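PDB 7D78: DltD domain-containing protein from Beauveria bassiana, which probably acts as a thioesterase of polyketide biosynthesis, an alpha/beta-hydrolase-type cyclase that closes medium-ring lactones. Local coordinates for residues A[175-178]-A[179-182]. Numbering follows the deposited sequence.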
loop_
_atom_site.group_PDB
_atom_site.type_symbol
_atom_site.label_atom_id
_atom_site.label_comp_id
_atom_site.label_asym_id
_atom_site.label_seq_id
_atom_site.Cartn_x
_atom_site.Cartn_y
_atom_site.Cartn_z
ATOM N N LEU A 175 -14.430 1.053 9.419
ATOM C CA LEU A 175 -13.820 1.700 8.262
ATOM C C LEU A 175 -14.822 1.857 7.124
ATOM O O LEU A 175 -14.946 2.940 6.541
ATOM C CB LEU A 175 -12.596 0.887 7.805
ATOM C CG LEU A 175 -11.348 1.043 8.681
ATOM C CD1 LEU A 175 -10.287 -0.004 8.314
ATOM C CD2 LEU A 175 -10.793 2.461 8.531
ATOM N N ILE A 176 -15.536 0.781 6.774
ATOM C CA ILE A 176 -16.498 0.878 5.670
ATOM C C ILE A 176 -17.579 1.910 6.000
ATOM O O ILE A 176 -17.992 2.709 5.142
ATOM C CB ILE A 176 -17.118 -0.500 5.364
ATOM C CG1 ILE A 176 -16.049 -1.470 4.844
ATOM C CG2 ILE A 176 -18.290 -0.345 4.364
ATOM C CD1 ILE A 176 -15.447 -1.049 3.494
ATOM N N ARG A 177 -18.044 1.920 7.251
ATOM C CA ARG A 177 -19.066 2.887 7.645
ATOM C C ARG A 177 -18.547 4.323 7.571
ATOM O O ARG A 177 -19.284 5.234 7.167
ATOM C CB ARG A 177 -19.590 2.530 9.035
ATOM C CG ARG A 177 -20.414 1.263 8.952
ATOM C CD ARG A 177 -20.753 0.655 10.286
ATOM N NE ARG A 177 -21.759 -0.391 10.114
ATOM C CZ ARG A 177 -22.160 -1.200 11.084
ATOM N NH1 ARG A 177 -21.621 -1.100 12.295
ATOM N NH2 ARG A 177 -23.094 -2.115 10.837
ATOM N N ASP A 178 -17.272 4.544 7.909
ATOM C CA ASP A 178 -16.705 5.878 7.734
ATOM C C ASP A 178 -16.662 6.282 6.261
ATOM O O ASP A 178 -16.909 7.451 5.926
ATOM C CB ASP A 178 -15.304 5.957 8.344
ATOM C CG ASP A 178 -14.632 7.295 8.063
ATOM O OD1 ASP A 178 -15.184 8.340 8.475
ATOM O OD2 ASP A 178 -13.556 7.314 7.429
ATOM N N ARG A 179 -16.353 5.340 5.359
ATOM C CA ARG A 179 -16.425 5.665 3.930
ATOM C C ARG A 179 -17.838 6.081 3.536
ATOM O O ARG A 179 -18.033 7.069 2.816
ATOM C CB ARG A 179 -15.981 4.481 3.064
ATOM C CG ARG A 179 -14.584 3.946 3.315
ATOM C CD ARG A 179 -14.206 2.968 2.201
ATOM N NE ARG A 179 -13.844 3.696 0.988
ATOM C CZ ARG A 179 -12.591 4.003 0.657
ATOM N NH1 ARG A 179 -11.588 3.618 1.441
ATOM N NH2 ARG A 179 -12.345 4.683 -0.455
ATOM N N GLN A 180 -18.838 5.318 3.986
ATOM C CA GLN A 180 -20.224 5.649 3.674
ATOM C C GLN A 180 -20.585 7.036 4.204
ATOM O O GLN A 180 -21.239 7.828 3.509
ATOM C CB GLN A 180 -21.152 4.580 4.252
ATOM C CG GLN A 180 -20.948 3.178 3.671
ATOM C CD GLN A 180 -21.778 2.115 4.393
ATOM O OE1 GLN A 180 -21.501 1.783 5.550
ATOM N NE2 GLN A 180 -22.796 1.578 3.715
ATOM N N SER A 181 -20.157 7.351 5.426
ATOM C CA SER A 181 -20.389 8.683 5.991
ATOM C C SER A 181 -19.708 9.771 5.164
ATOM O O SER A 181 -20.299 10.828 4.908
ATOM C CB SER A 181 -19.902 8.716 7.449
ATOM O OG SER A 181 -19.806 10.038 7.948
ATOM N N GLN A 182 -18.465 9.531 4.726
ATOM C CA GLN A 182 -17.772 10.517 3.900
ATOM C C GLN A 182 -18.494 10.736 2.574
ATOM O O GLN A 182 -18.633 11.875 2.119
ATOM C CB GLN A 182 -16.325 10.080 3.653
ATOM C CG GLN A 182 -15.420 10.208 4.874
ATOM C CD GLN A 182 -13.964 10.110 4.503
ATOM O OE1 GLN A 182 -13.519 10.734 3.537
ATOM N NE2 GLN A 182 -13.215 9.302 5.244
HETATM O O HOH W 1 -22.465 -0.479 7.148
HETATM O O HOH W 2 -17.095 10.427 8.014
#
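D178 and Q182, one helical turn apart, are joined twice. The backbone N of Q182 gives its hydrogen to D178 O, and its side-chain NE2 reaches D178 OD2 at 3.0 Å with an N-H...O angle of 150°. The neutral amide suits its place by supplying an N-H to the carboxylate one turn back; it donates within its own plane but meets the carboxylate from above, 38° out of the carboxylate plane. D178 has CG anti to the backbone N (chi1 175°), beside its own carbonyl carbon, which lets OD2 come within reach of Q182 NE2. A short acid suits this buried place because both oxygens find donors: OD2 is also held by Q237 NE2, while OD1 accepts from F189 N and from a water, 2.9 Å away, that in turn accepts from S181 OG at 2.7 Å. S181 OG is also hydrogen-bonded to N186 ND2. So many donors would probably favour the ionised carboxylate.

R179 contributes little side-chain contact to the preceding turn: its CG lies 3.4 Å from L175 O, the acceptor for its backbone N, and its chain then bends at the third torsion. A long, flexible base fits here, since the guanidinium leaves the helix to form salt bridges with D112 and E108 of the second subunit.

Q180 lies alongside R177 and points the same way, amide and guanidinium nearly coplanar. Its OE1 rests 3.6 Å from R177 CG, and its amide suits the place by offering OE1 to the water that accepts from R177 NE in the guanidinium plane at 3.1 Å.

The backbone bonds from R179 N to L175 O, through Q182 N to D178 O, are regular. D178 bonds to Q237 while R179 bridges to the second subunit, so helix 168-183 lies between the two, with i, i+3 and i, i+4 side-chain pairs along one alpha-helix.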